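PDB 4PG7: homoserine dehydrogenase, which catalyses the NAD(P)-dependent interconversion of L-homoserine and L-aspartate semialdehyde in the aspartic acid pathway. Local coordinates for residues A[182-187]-A[298-303]; A[175-180]-A[265-270]; A[22-27]-A[93-98]. One frame throughout, in Å; residues are numbered along the deposited sequence.

Overall arrangement
Two of the three contacts form one neighbourhood and the third stands apart in another domain. Contact 3 comes first along the chain: it pairs strands 22-29 and 95-98 inside the six-stranded parallel sheet of the NAD-binding domain. Contacts 1 and 2 follow and interlock, since their segments alternate in sequence; their centres lie about 8 Å apart. Strand 171-177 of contact 2 runs on into helix 180-192 of contact 1, and it lies between strands 264-275 and 302-308 in the mixed sheet. Contact 3 is about 39 Å from contact 1, centre to centre, and 38 Å from contact 2, a spacing that reflects the separation of the nucleotide-binding domain from the body of the subunit.

Contact 1: A[182-187]-A[298-303]; sequences SNFILS and EDEYNA
A polar contact joins the side of helix 180-192 to the chain just ahead of strand 302-308 in the mixed sheet. OG of Ser-187 is gripped by two bonds. It donates to OE1 of Glu-298 at 2.6 Å, on the anti side but well out of the carboxylate plane, and accepts from N of Asp-299 at 2.9 Å in a nearly straight bond (165°). With chi1 near -67°, OG stands beside its own backbone N, within reach of both partners. One helical turn earlier, ND2 of Asn-183 donates to O of Asp-299 (2.9 Å), tilted from the carbonyl plane, and also bonds O of Val-297. The ring of Phe-184 has OE1 of Glu-300 at its edge; a water over the centre of one face donates to Phe-184 O and to OD1 of Asp-299. Charges are answered from outside: Asp-299 pairs with Lys-191, and Glu-298 OE2 with Lys-265 and Lys-267. OH of Tyr-301 hydrogen-bonds the backbone N of Asp-313 of the second subunit. The motif is a type II' beta turn, Glu-298 to Tyr-301, leading into strand 302-308, with N and O of Asp-299 held by Ser-187 and Asn-183.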
ATOM      1  N   SER A 182     -11.317 -14.484  -9.177  1.00 25.24           N
ATOM      2  CA  SER A 182     -11.973 -15.178  -8.074  1.00 26.31           C
ATOM      3  C   SER A 182     -12.617 -14.232  -7.092  1.00 23.71           C
ATOM      4  O   SER A 182     -13.685 -14.497  -6.587  1.00 23.35           O
ATOM      5  CB  SER A 182     -11.003 -16.034  -7.287  1.00 27.16           C
ATOM      6  OG  SER A 182     -10.658 -17.193  -8.000  1.00 35.02           O
ATOM      7  N   ASN A 183     -11.942 -13.126  -6.797  1.00 23.85           N
ATOM      8  CA  ASN A 183     -12.520 -12.149  -5.915  1.00 22.50           C
ATOM      9  C   ASN A 183     -13.759 -11.530  -6.524  1.00 22.36           C
ATOM     10  O   ASN A 183     -14.756 -11.317  -5.824  1.00 22.95           O
ATOM     11  CB  ASN A 183     -11.524 -11.061  -5.558  1.00 22.07           C
ATOM     12  CG  ASN A 183     -11.903 -10.361  -4.283  1.00 22.85           C
ATOM     13  OD1 ASN A 183     -12.185 -11.026  -3.269  1.00 23.93           O
ATOM     14  ND2 ASN A 183     -11.917  -9.034  -4.297  1.00 21.99           N
ATOM     15  N   PHE A 184     -13.712 -11.249  -7.818  1.00 23.65           N
ATOM     16  CA  PHE A 184     -14.894 -10.727  -8.532  1.00 24.80           C
ATOM     17  C   PHE A 184     -16.080 -11.671  -8.376  1.00 25.24           C
ATOM     18  O   PHE A 184     -17.199 -11.252  -8.074  1.00 24.22           O
ATOM     19  CB  PHE A 184     -14.592 -10.504 -10.013  1.00 26.55           C
ATOM     20  CG  PHE A 184     -15.765  -9.944 -10.790  1.00 27.91           C
ATOM     21  CD1 PHE A 184     -15.933  -8.577 -10.941  1.00 30.99           C
ATOM     22  CD2 PHE A 184     -16.720 -10.785 -11.335  1.00 29.75           C
ATOM     23  CE1 PHE A 184     -17.047  -8.050 -11.637  1.00 31.24           C
ATOM     24  CE2 PHE A 184     -17.822 -10.282 -12.023  1.00 30.84           C
ATOM     25  CZ  PHE A 184     -17.988  -8.908 -12.161  1.00 30.67           C
ATOM     26  N   ILE A 185     -15.826 -12.963  -8.565  1.00 25.94           N
ATOM     27  CA  ILE A 185     -16.889 -13.956  -8.483  1.00 24.74           C
ATOM     28  C   ILE A 185     -17.485 -13.995  -7.090  1.00 25.07           C
ATOM     29  O   ILE A 185     -18.720 -14.010  -6.927  1.00 24.01           O
ATOM     30  CB  ILE A 185     -16.356 -15.342  -8.917  1.00 25.47           C
ATOM     31  CG1 ILE A 185     -16.114 -15.334 -10.424  1.00 26.97           C
ATOM     32  CG2 ILE A 185     -17.329 -16.449  -8.546  1.00 24.70           C
ATOM     33  CD1 ILE A 185     -15.241 -16.457 -10.944  1.00 27.71           C
ATOM     34  N   LEU A 186     -16.619 -14.022  -6.062  1.00 24.66           N
ATOM     35  CA  LEU A 186     -17.128 -14.045  -4.683  1.00 23.93           C
ATOM     36  C   LEU A 186     -17.941 -12.780  -4.336  1.00 24.44           C
ATOM     37  O   LEU A 186     -18.946 -12.861  -3.637  1.00 24.29           O
ATOM     38  CB  LEU A 186     -16.004 -14.278  -3.687  1.00 23.68           C
ATOM     39  CG  LEU A 186     -15.350 -15.666  -3.723  1.00 23.97           C
ATOM     40  CD1 LEU A 186     -14.161 -15.717  -2.788  1.00 25.13           C
ATOM     41  CD2 LEU A 186     -16.340 -16.735  -3.358  1.00 24.29           C
ATOM     42  N   SER A 187     -17.492 -11.625  -4.814  1.00 24.63           N
ATOM     43  CA  SER A 187     -18.230 -10.370  -4.621  1.00 24.96           C
ATOM     44  C   SER A 187     -19.607 -10.423  -5.281  1.00 26.44           C
ATOM     45  O   SER A 187     -20.592 -10.001  -4.707  1.00 25.12           O
ATOM     46  CB  SER A 187     -17.436  -9.182  -5.171  1.00 24.57           C
ATOM     47  OG  SER A 187     -16.260  -8.982  -4.403  1.00 25.49           O
ATOM     48  N   GLU A 298     -13.149  -5.639  -2.788  1.00 24.50           N
ATOM     49  CA  GLU A 298     -14.232  -6.198  -3.607  1.00 25.79           C
ATOM     50  C   GLU A 298     -13.884  -6.233  -5.076  1.00 24.88           C
ATOM     51  O   GLU A 298     -12.930  -5.585  -5.535  1.00 24.51           O
ATOM     52  CB  GLU A 298     -15.525  -5.367  -3.436  1.00 26.69           C
ATOM     53  CG  GLU A 298     -16.125  -5.379  -2.034  1.00 27.97           C
ATOM     54  CD  GLU A 298     -16.393  -6.785  -1.476  1.00 30.07           C
ATOM     55  OE1 GLU A 298     -16.834  -7.702  -2.205  1.00 32.26           O
ATOM     56  OE2 GLU A 298     -16.155  -6.991  -0.278  1.00 33.57           O
ATOM     57  N   ASP A 299     -14.659  -7.026  -5.803  1.00 24.80           N
ATOM     58  CA  ASP A 299     -14.576  -7.121  -7.251  1.00 26.75           C
ATOM     59  C   ASP A 299     -13.198  -7.572  -7.691  1.00 25.49           C
ATOM     60  O   ASP A 299     -12.608  -8.424  -7.040  1.00 25.23           O
ATOM     61  CB  ASP A 299     -15.028  -5.794  -7.870  1.00 27.42           C
ATOM     62  CG  ASP A 299     -16.412  -5.405  -7.393  1.00 30.06           C
ATOM     63  OD1 ASP A 299     -17.257  -6.311  -7.178  1.00 30.99           O
ATOM     64  OD2 ASP A 299     -16.672  -4.204  -7.210  1.00 33.65           O
ATOM     65  N   GLU A 300     -12.649  -6.971  -8.731  1.00 25.15           N
ATOM     66  CA  GLU A 300     -11.360  -7.389  -9.262  1.00 27.76           C
ATOM     67  C   GLU A 300     -10.158  -6.787  -8.534  1.00 27.57           C
ATOM     68  O   GLU A 300      -9.026  -7.016  -8.927  1.00 27.29           O
ATOM     69  CB  GLU A 300     -11.274  -7.101 -10.767  1.00 30.19           C
ATOM     70  CG  GLU A 300     -11.069  -5.642 -11.183  1.00 31.82           C
ATOM     71  CD  GLU A 300     -12.347  -4.832 -11.300  1.00 33.96           C
ATOM     72  OE1 GLU A 300     -13.384  -5.172 -10.665  1.00 33.32           O
ATOM     73  OE2 GLU A 300     -12.308  -3.808 -12.015  1.00 34.51           O
ATOM     74  N   TYR A 301     -10.388  -6.025  -7.474  1.00 26.98           N
ATOM     75  CA  TYR A 301      -9.268  -5.443  -6.727  1.00 27.35           C
ATOM     76  C   TYR A 301      -8.525  -6.515  -5.949  1.00 26.35           C
ATOM     77  O   TYR A 301      -9.096  -7.537  -5.596  1.00 26.65           O
ATOM     78  CB  TYR A 301      -9.732  -4.316  -5.812  1.00 27.78           C
ATOM     79  CG  TYR A 301      -9.897  -3.016  -6.550  1.00 28.69           C
ATOM     80  CD1 TYR A 301      -8.882  -2.087  -6.559  1.00 29.98           C
ATOM     81  CD2 TYR A 301     -11.058  -2.722  -7.263  1.00 30.70           C
ATOM     82  CE1 TYR A 301      -9.003  -0.895  -7.239  1.00 31.21           C
ATOM     83  CE2 TYR A 301     -11.188  -1.513  -7.952  1.00 30.50           C
ATOM     84  CZ  TYR A 301     -10.149  -0.611  -7.937  1.00 32.03           C
ATOM     85  OH  TYR A 301     -10.219   0.606  -8.591  1.00 33.52           O
ATOM     86  N   ASN A 302      -7.230  -6.287  -5.772  1.00 26.66           N
ATOM     87  CA  ASN A 302      -6.364  -7.132  -4.985  1.00 26.18           C
ATOM     88  C   ASN A 302      -5.808  -6.337  -3.810  1.00 25.52           C
ATOM     89  O   ASN A 302      -5.963  -5.124  -3.741  1.00 23.89           O
ATOM     90  CB  ASN A 302      -5.234  -7.688  -5.864  1.00 28.56           C
ATOM     91  CG  ASN A 302      -5.726  -8.766  -6.837  1.00 33.84           C
ATOM     92  OD1 ASN A 302      -6.885  -9.213  -6.778  1.00 39.52           O
ATOM     93  ND2 ASN A 302      -4.862  -9.195  -7.702  1.00 36.97           N
ATOM     94  N   ALA A 303      -5.205  -7.051  -2.867  1.00 23.72           N
ATOM     95  CA  ALA A 303      -4.612  -6.437  -1.700  1.00 24.65           C
ATOM     96  C   ALA A 303      -3.671  -7.407  -1.030  1.00 25.11           C
ATOM     97  O   ALA A 303      -3.913  -8.633  -1.057  1.00 24.94           O
ATOM     98  CB  ALA A 303      -5.690  -5.971  -0.712  1.00 23.76           C
TER
HETATM   99  O   HOH W   1     -18.456  -8.500  -8.263  1.00 37.43           O

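Contact 2: A[175-180]-A[265-270]; sequences MGILNG and KIKLIG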
ATOM      1  N   MET A 175      -1.273 -11.958   4.257  1.00 28.35           N
ATOM      2  CA  MET A 175      -2.515 -12.502   3.722  1.00 28.12           C
ATOM      3  C   MET A 175      -2.917 -11.625   2.560  1.00 27.51           C
ATOM      4  O   MET A 175      -2.899 -10.397   2.678  1.00 26.62           O
ATOM      5  CB  MET A 175      -3.634 -12.445   4.757  1.00 28.65           C
ATOM      6  CG  MET A 175      -3.403 -13.288   5.973  1.00 31.28           C
ATOM      7  SD  MET A 175      -4.872 -13.284   6.994  1.00 34.60           S
ATOM      8  CE  MET A 175      -4.866 -11.648   7.676  1.00 35.09           C
ATOM      9  N   GLY A 176      -3.324 -12.239   1.461  1.00 26.37           N
ATOM     10  CA  GLY A 176      -3.659 -11.480   0.305  1.00 25.80           C
ATOM     11  C   GLY A 176      -4.826 -11.973  -0.488  1.00 26.50           C
ATOM     12  O   GLY A 176      -5.129 -13.178  -0.504  1.00 27.28           O
ATOM     13  N   ILE A 177      -5.488 -11.023  -1.145  1.00 25.43           N
ATOM     14  CA  ILE A 177      -6.444 -11.318  -2.192  1.00 25.23           C
ATOM     15  C   ILE A 177      -5.650 -11.119  -3.470  1.00 26.38           C
ATOM     16  O   ILE A 177      -5.268  -9.995  -3.763  1.00 25.32           O
ATOM     17  CB  ILE A 177      -7.670 -10.404  -2.091  1.00 25.40           C
ATOM     18  CG1 ILE A 177      -8.429 -10.745  -0.802  1.00 24.63           C
ATOM     19  CG2 ILE A 177      -8.540 -10.530  -3.336  1.00 24.89           C
ATOM     20  CD1 ILE A 177      -9.465  -9.729  -0.357  1.00 25.12           C
ATOM     21  N   LEU A 178      -5.331 -12.229  -4.157  1.00 26.52           N
ATOM     22  CA  LEU A 178      -4.278 -12.245  -5.152  1.00 29.71           C
ATOM     23  C   LEU A 178      -4.735 -12.641  -6.535  1.00 30.95           C
ATOM     24  O   LEU A 178      -3.914 -12.756  -7.448  1.00 35.75           O
ATOM     25  CB  LEU A 178      -3.137 -13.168  -4.731  1.00 29.77           C
ATOM     26  CG  LEU A 178      -2.486 -12.801  -3.398  1.00 32.02           C
ATOM     27  CD1 LEU A 178      -1.419 -13.825  -3.046  1.00 33.58           C
ATOM     28  CD2 LEU A 178      -1.872 -11.415  -3.462  1.00 33.56           C
ATOM     29  N   ASN A 179      -6.034 -12.808  -6.709  1.00 29.47           N
ATOM     30  CA  ASN A 179      -6.553 -13.157  -8.008  1.00 29.09           C
ATOM     31  C   ASN A 179      -7.836 -12.360  -8.197  1.00 26.49           C
ATOM     32  O   ASN A 179      -8.804 -12.558  -7.477  1.00 26.34           O
ATOM     33  CB  ASN A 179      -6.787 -14.677  -8.073  1.00 28.68           C
ATOM     34  CG  ASN A 179      -7.359 -15.113  -9.406  1.00 29.08           C
ATOM     35  OD1 ASN A 179      -8.533 -15.456  -9.513  1.00 28.18           O
ATOM     36  ND2 ASN A 179      -6.532 -15.052 -10.436  1.00 28.16           N
ATOM     37  N   GLY A 180      -7.829 -11.453  -9.162  1.00 26.43           N
ATOM     38  CA  GLY A 180      -8.971 -10.563  -9.429  1.00 26.13           C
ATOM     39  C   GLY A 180     -10.244 -11.305  -9.802  1.00 26.10           C
ATOM     40  O   GLY A 180     -11.333 -10.962  -9.348  1.00 25.09           O
ATOM     41  N   LYS A 265     -17.100 -12.208   5.837  1.00 23.21           N
ATOM     42  CA  LYS A 265     -17.143 -12.371   4.402  1.00 24.59           C
ATOM     43  C   LYS A 265     -16.305 -13.584   4.037  1.00 24.56           C
ATOM     44  O   LYS A 265     -15.491 -14.040   4.837  1.00 26.70           O
ATOM     45  CB  LYS A 265     -16.549 -11.144   3.725  1.00 26.91           C
ATOM     46  CG  LYS A 265     -17.421  -9.912   3.881  1.00 29.53           C
ATOM     47  CD  LYS A 265     -16.998  -8.868   2.887  1.00 33.40           C
ATOM     48  CE  LYS A 265     -18.005  -7.754   2.774  1.00 36.08           C
ATOM     49  NZ  LYS A 265     -17.331  -6.563   2.199  1.00 33.21           N
ATOM     50  N   ILE A 266     -16.464 -14.086   2.828  1.00 22.64           N
ATOM     51  CA  ILE A 266     -15.596 -15.149   2.328  1.00 21.89           C
ATOM     52  C   ILE A 266     -14.712 -14.582   1.218  1.00 21.61           C
ATOM     53  O   ILE A 266     -15.214 -13.951   0.298  1.00 22.52           O
ATOM     54  CB  ILE A 266     -16.426 -16.350   1.845  1.00 21.89           C
ATOM     55  CG1 ILE A 266     -17.224 -16.926   3.015  1.00 22.97           C
ATOM     56  CG2 ILE A 266     -15.519 -17.443   1.276  1.00 23.26           C
ATOM     57  CD1 ILE A 266     -17.949 -18.216   2.743  1.00 24.18           C
ATOM     58  N   LYS A 267     -13.412 -14.799   1.310  1.00 21.46           N
ATOM     59  CA  LYS A 267     -12.453 -14.383   0.282  1.00 22.67           C
ATOM     60  C   LYS A 267     -11.564 -15.568  -0.016  1.00 22.98           C
ATOM     61  O   LYS A 267     -11.367 -16.437   0.848  1.00 23.42           O
ATOM     62  CB  LYS A 267     -11.563 -13.208   0.768  1.00 22.22           C
ATOM     63  CG  LYS A 267     -12.332 -12.000   1.308  1.00 22.84           C
ATOM     64  CD  LYS A 267     -12.973 -11.197   0.196  1.00 23.03           C
ATOM     65  CE  LYS A 267     -13.701  -9.991   0.751  1.00 25.55           C
ATOM     66  NZ  LYS A 267     -14.291  -9.189  -0.343  1.00 27.40           N
ATOM     67  N   LEU A 268     -11.004 -15.598  -1.223  1.00 23.45           N
ATOM     68  CA  LEU A 268      -9.919 -16.516  -1.521  1.00 24.12           C
ATOM     69  C   LEU A 268      -8.646 -15.835  -1.053  1.00 24.47           C
ATOM     70  O   LEU A 268      -8.235 -14.811  -1.632  1.00 25.91           O
ATOM     71  CB  LEU A 268      -9.836 -16.850  -2.996  1.00 24.19           C
ATOM     72  CG  LEU A 268      -8.758 -17.898  -3.358  1.00 24.63           C
ATOM     73  CD1 LEU A 268      -9.176 -19.275  -2.880  1.00 25.59           C
ATOM     74  CD2 LEU A 268      -8.493 -17.929  -4.849  1.00 24.80           C
ATOM     75  N   ILE A 269      -8.035 -16.389  -0.012  1.00 23.66           N
ATOM     76  CA  ILE A 269      -6.861 -15.798   0.632  1.00 24.96           C
ATOM     77  C   ILE A 269      -5.607 -16.633   0.376  1.00 25.50           C
ATOM     78  O   ILE A 269      -5.614 -17.852   0.565  1.00 25.73           O
ATOM     79  CB  ILE A 269      -7.072 -15.694   2.135  1.00 26.04           C
ATOM     80  CG1 ILE A 269      -8.251 -14.744   2.459  1.00 25.33           C
ATOM     81  CG2 ILE A 269      -5.804 -15.229   2.874  1.00 27.50           C
ATOM     82  CD1 ILE A 269      -8.018 -13.316   2.090  1.00 25.74           C
ATOM     83  N   GLY A 270      -4.553 -15.966  -0.085  1.00 24.88           N
ATOM     84  CA  GLY A 270      -3.236 -16.555  -0.195  1.00 24.78           C
ATOM     85  C   GLY A 270      -2.457 -16.056   0.993  1.00 26.68           C
ATOM     86  O   GLY A 270      -2.420 -14.844   1.286  1.00 26.50           O
TER
HETATM   87  O   HOH W   2      -6.513 -14.772  -3.773  1.00 24.25           O
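Ile-177 lays its CD1 against the aliphatic part of Lys-267, 3.8 Å from CD, and its CG1 against CD1 of Ile-269 at 3.9 Å, the side chains crossing obliquely in both pairs. The bend of Lys-267 at chi2 (-74°) swings CD, and the chain beyond it, across the end of Ile-177, while NZ hydrogen-bonds O of Val-297 and forms a salt bridge with OE2 of Glu-298. On the same apolar patch CG2 of Ile-269 meets CB of Met-175 at 4.0 Å. Beneath these side chains the backbones form an antiparallel hydrogen-bonded pair between Gly-176 and Gly-270: N of Gly-176 reaches O of Gly-270 at 2.8 Å, and N of Gly-270 reaches O of Gly-176 at 2.9 Å. CD1 of Leu-178 comes over CA of Gly-270 at 4.3 Å. Past this pair the strands diverge: the N-to-C directions of the short strand segments make 132°, well away from the 180° of a straight antiparallel pair. A water takes over the pairing by accepting from N of Leu-178 and donating to O of Leu-268. Asn-179 then caps helix 180-192 through Ser-182 N. Strand 171-177 is thus flanked by 264-275 and 302-308, strand 278-289 continues the sheet beyond 264-275, and helix 180-192 touches Ile-177, Lys-267 and Leu-268.

Contact 3: A[22-27]-A[93-98]; sequences KKLNIA and LDIIVE. With GOL (glycerol), chain I.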
ATOM      1  N   LYS A  22      26.012   7.578 -25.781  1.00 69.47           N
ATOM      2  CA  LYS A  22      26.283   6.144 -25.794  1.00 66.69           C
ATOM      3  C   LYS A  22      25.060   5.367 -26.300  1.00 63.25           C
ATOM      4  O   LYS A  22      23.922   5.601 -25.863  1.00 63.79           O
ATOM      5  CB  LYS A  22      26.679   5.660 -24.397  1.00 65.40           C
ATOM      6  N   LYS A  23      25.306   4.456 -27.233  1.00 60.03           N
ATOM      7  CA  LYS A  23      24.283   3.550 -27.745  1.00 57.14           C
ATOM      8  C   LYS A  23      24.100   2.382 -26.758  1.00 55.44           C
ATOM      9  O   LYS A  23      25.073   1.725 -26.350  1.00 53.02           O
ATOM     10  CB  LYS A  23      24.712   3.019 -29.117  1.00 58.46           C
ATOM     11  CG  LYS A  23      23.736   3.256 -30.256  1.00 61.12           C
ATOM     12  CD  LYS A  23      24.177   2.489 -31.499  1.00 59.71           C
ATOM     13  CE  LYS A  23      23.494   2.954 -32.769  1.00 60.24           C
ATOM     14  NZ  LYS A  23      23.850   4.341 -33.164  1.00 62.29           N
ATOM     15  N   LEU A  24      22.857   2.154 -26.352  1.00 53.68           N
ATOM     16  CA  LEU A  24      22.500   0.979 -25.556  1.00 53.23           C
ATOM     17  C   LEU A  24      21.798  -0.006 -26.474  1.00 48.80           C
ATOM     18  O   LEU A  24      20.649   0.209 -26.873  1.00 46.42           O
ATOM     19  CB  LEU A  24      21.591   1.355 -24.384  1.00 55.07           C
ATOM     20  CG  LEU A  24      22.274   1.469 -23.025  1.00 59.20           C
ATOM     21  CD1 LEU A  24      21.338   2.109 -22.010  1.00 61.79           C
ATOM     22  CD2 LEU A  24      22.710   0.099 -22.533  1.00 61.81           C
ATOM     23  N   ASN A  25      22.500  -1.080 -26.816  1.00 46.83           N
ATOM     24  CA  ASN A  25      21.969  -2.078 -27.735  1.00 44.48           C
ATOM     25  C   ASN A  25      21.193  -3.134 -26.957  1.00 43.31           C
ATOM     26  O   ASN A  25      21.719  -3.763 -26.030  1.00 44.43           O
ATOM     27  CB  ASN A  25      23.098  -2.712 -28.532  1.00 44.87           C
ATOM     28  CG  ASN A  25      23.664  -1.775 -29.592  1.00 45.85           C
ATOM     29  OD1 ASN A  25      22.933  -1.243 -30.418  1.00 46.11           O
ATOM     30  ND2 ASN A  25      24.964  -1.582 -29.573  1.00 45.74           N
ATOM     31  N   ILE A  26      19.921  -3.291 -27.294  1.00 41.28           N
ATOM     32  CA  ILE A  26      19.081  -4.245 -26.585  1.00 40.30           C
ATOM     33  C   ILE A  26      18.435  -5.223 -27.554  1.00 38.88           C
ATOM     34  O   ILE A  26      18.340  -4.970 -28.763  1.00 38.09           O
ATOM     35  CB  ILE A  26      18.011  -3.536 -25.714  1.00 39.88           C
ATOM     36  CG1 ILE A  26      16.847  -2.990 -26.547  1.00 40.08           C
ATOM     37  CG2 ILE A  26      18.638  -2.404 -24.916  1.00 40.28           C
ATOM     38  CD1 ILE A  26      15.689  -2.483 -25.693  1.00 40.00           C
ATOM     39  N   ALA A  27      18.002  -6.342 -27.001  1.00 38.41           N
ATOM     40  CA  ALA A  27      17.177  -7.299 -27.712  1.00 38.52           C
ATOM     41  C   ALA A  27      15.924  -7.643 -26.896  1.00 38.58           C
ATOM     42  O   ALA A  27      15.963  -7.695 -25.656  1.00 36.95           O
ATOM     43  CB  ALA A  27      17.975  -8.542 -28.008  1.00 38.75           C
ATOM     44  N   LEU A  93      25.344  -6.607 -27.661  1.00 47.25           N
ATOM     45  CA  LEU A  93      24.160  -6.372 -26.834  1.00 47.23           C
ATOM     46  C   LEU A  93      24.552  -6.069 -25.397  1.00 46.76           C
ATOM     47  O   LEU A  93      25.444  -6.698 -24.830  1.00 46.88           O
ATOM     48  CB  LEU A  93      23.218  -7.567 -26.861  1.00 46.87           C
ATOM     49  CG  LEU A  93      22.558  -7.861 -28.207  1.00 48.84           C
ATOM     50  CD1 LEU A  93      21.615  -9.034 -28.051  1.00 49.51           C
ATOM     51  CD2 LEU A  93      21.807  -6.656 -28.766  1.00 49.01           C
ATOM     52  N   ASP A  94      23.887  -5.072 -24.829  1.00 46.00           N
ATOM     53  CA  ASP A  94      24.115  -4.663 -23.448  1.00 45.54           C
ATOM     54  C   ASP A  94      23.047  -5.249 -22.530  1.00 43.23           C
ATOM     55  O   ASP A  94      23.336  -5.619 -21.390  1.00 42.03           O
ATOM     56  CB  ASP A  94      24.091  -3.136 -23.378  1.00 46.12           C
ATOM     57  CG  ASP A  94      25.104  -2.500 -24.316  1.00 48.90           C
ATOM     58  OD1 ASP A  94      26.306  -2.827 -24.170  1.00 51.02           O
ATOM     59  OD2 ASP A  94      24.705  -1.715 -25.215  1.00 48.34           O
ATOM     60  N   ILE A  95      21.813  -5.321 -23.031  1.00 43.05           N
ATOM     61  CA  ILE A  95      20.662  -5.724 -22.228  1.00 43.97           C
ATOM     62  C   ILE A  95      19.707  -6.625 -23.009  1.00 42.95           C
ATOM     63  O   ILE A  95      19.396  -6.359 -24.171  1.00 40.02           O
ATOM     64  CB  ILE A  95      19.854  -4.490 -21.760  1.00 46.12           C
ATOM     65  CG1 ILE A  95      20.772  -3.439 -21.105  1.00 48.27           C
ATOM     66  CG2 ILE A  95      18.741  -4.917 -20.805  1.00 45.24           C
ATOM     67  CD1 ILE A  95      20.076  -2.143 -20.738  1.00 47.15           C
ATOM     68  N   ILE A  96      19.220  -7.672 -22.345  1.00 43.27           N
ATOM     69  CA  ILE A  96      18.202  -8.560 -22.910  1.00 42.80           C
ATOM     70  C   ILE A  96      16.899  -8.356 -22.140  1.00 41.66           C
ATOM     71  O   ILE A  96      16.866  -8.461 -20.906  1.00 39.35           O
ATOM     72  CB  ILE A  96      18.588 -10.042 -22.775  1.00 45.14           C
ATOM     73  CG1 ILE A  96      19.989 -10.301 -23.338  1.00 47.81           C
ATOM     74  CG2 ILE A  96      17.558 -10.930 -23.456  1.00 44.56           C
ATOM     75  CD1 ILE A  96      20.101 -10.079 -24.810  1.00 48.12           C
ATOM     76  N   VAL A  97      15.840  -8.057 -22.877  1.00 39.26           N
ATOM     77  CA  VAL A  97      14.510  -7.850 -22.298  1.00 37.25           C
ATOM     78  C   VAL A  97      13.639  -9.031 -22.682  1.00 36.95           C
ATOM     79  O   VAL A  97      13.340  -9.232 -23.856  1.00 35.49           O
ATOM     80  CB  VAL A  97      13.878  -6.563 -22.825  1.00 36.33           C
ATOM     81  CG1 VAL A  97      12.480  -6.378 -22.233  1.00 36.35           C
ATOM     82  CG2 VAL A  97      14.773  -5.381 -22.493  1.00 35.22           C
ATOM     83  N   GLU A  98      13.260  -9.836 -21.695  1.00 37.12           N
ATOM     84  CA  GLU A  98      12.501 -11.046 -21.967  1.00 38.01           C
ATOM     85  C   GLU A  98      11.034 -10.880 -21.569  1.00 38.06           C
ATOM     86  O   GLU A  98      10.718 -10.601 -20.416  1.00 38.56           O
ATOM     87  CB  GLU A  98      13.134 -12.223 -21.237  1.00 38.66           C
ATOM     88  CG  GLU A  98      12.511 -13.559 -21.564  1.00 39.37           C
ATOM     89  CD  GLU A  98      11.448 -13.961 -20.550  1.00 40.70           C
ATOM     90  OE1 GLU A  98      11.787 -14.043 -19.346  1.00 41.24           O
ATOM     91  OE2 GLU A  98      10.288 -14.189 -20.960  1.00 39.51           O
TER
HETATM   92  C1  GOL I 507      27.363  -2.496 -27.217  1.00 57.62           C
HETATM   93  O1  GOL I 507      26.206  -1.653 -27.216  1.00 57.16           O
HETATM   94  C2  GOL I 507      28.592  -1.833 -26.642  1.00 55.30           C
HETATM   95  O2  GOL I 507      29.650  -2.787 -26.797  1.00 56.14           O
HETATM   96  C3  GOL I 507      28.917  -0.556 -27.387  1.00 55.42           C
HETATM   97  O3  GOL I 507      27.786   0.339 -27.384  1.00 54.11           O
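Parallel pairing of strands 22-29 and 95-98 places this contact at the centre of a Rossmann-type nucleotide-binding fold, with strand order 3-2-1-4-5-6; the glycine-rich pattern after strand 22-29 is consistent with a dinucleotide site. Ala-27 is held through both its N and its O, which bond the residues before and after Ile-96: N donates to O of Ile-95 at 3.2 Å and O accepts from N of Val-97 at 2.8 Å. O of Asn-25 accepts from N of Asp-94 at 2.8 Å, with a second, weak bond from N of Ile-95. On one face Ile-26 CG2 packs against CB of Ile-95, whose CD1 touches Leu-24, and helix 323-339 covers Ile-95 and Val-97. On the other, CB of Ala-27 sits 3.7 Å from CD1 of Leu-93 and meets CD1 of Ile-96, which rests on helix 106-115. Asp-94 turns its carboxylate back to the first strand, CG beside its backbone N (chi1 -56°). There OD2 accepts from N of Asn-25 at 2.8 Å, on its anti side and 17° out of the carboxylate plane, and from O1 of a glycerol, probably a crystallisation additive, which is itself bonded by ND2 of Asn-25 at 2.7 Å.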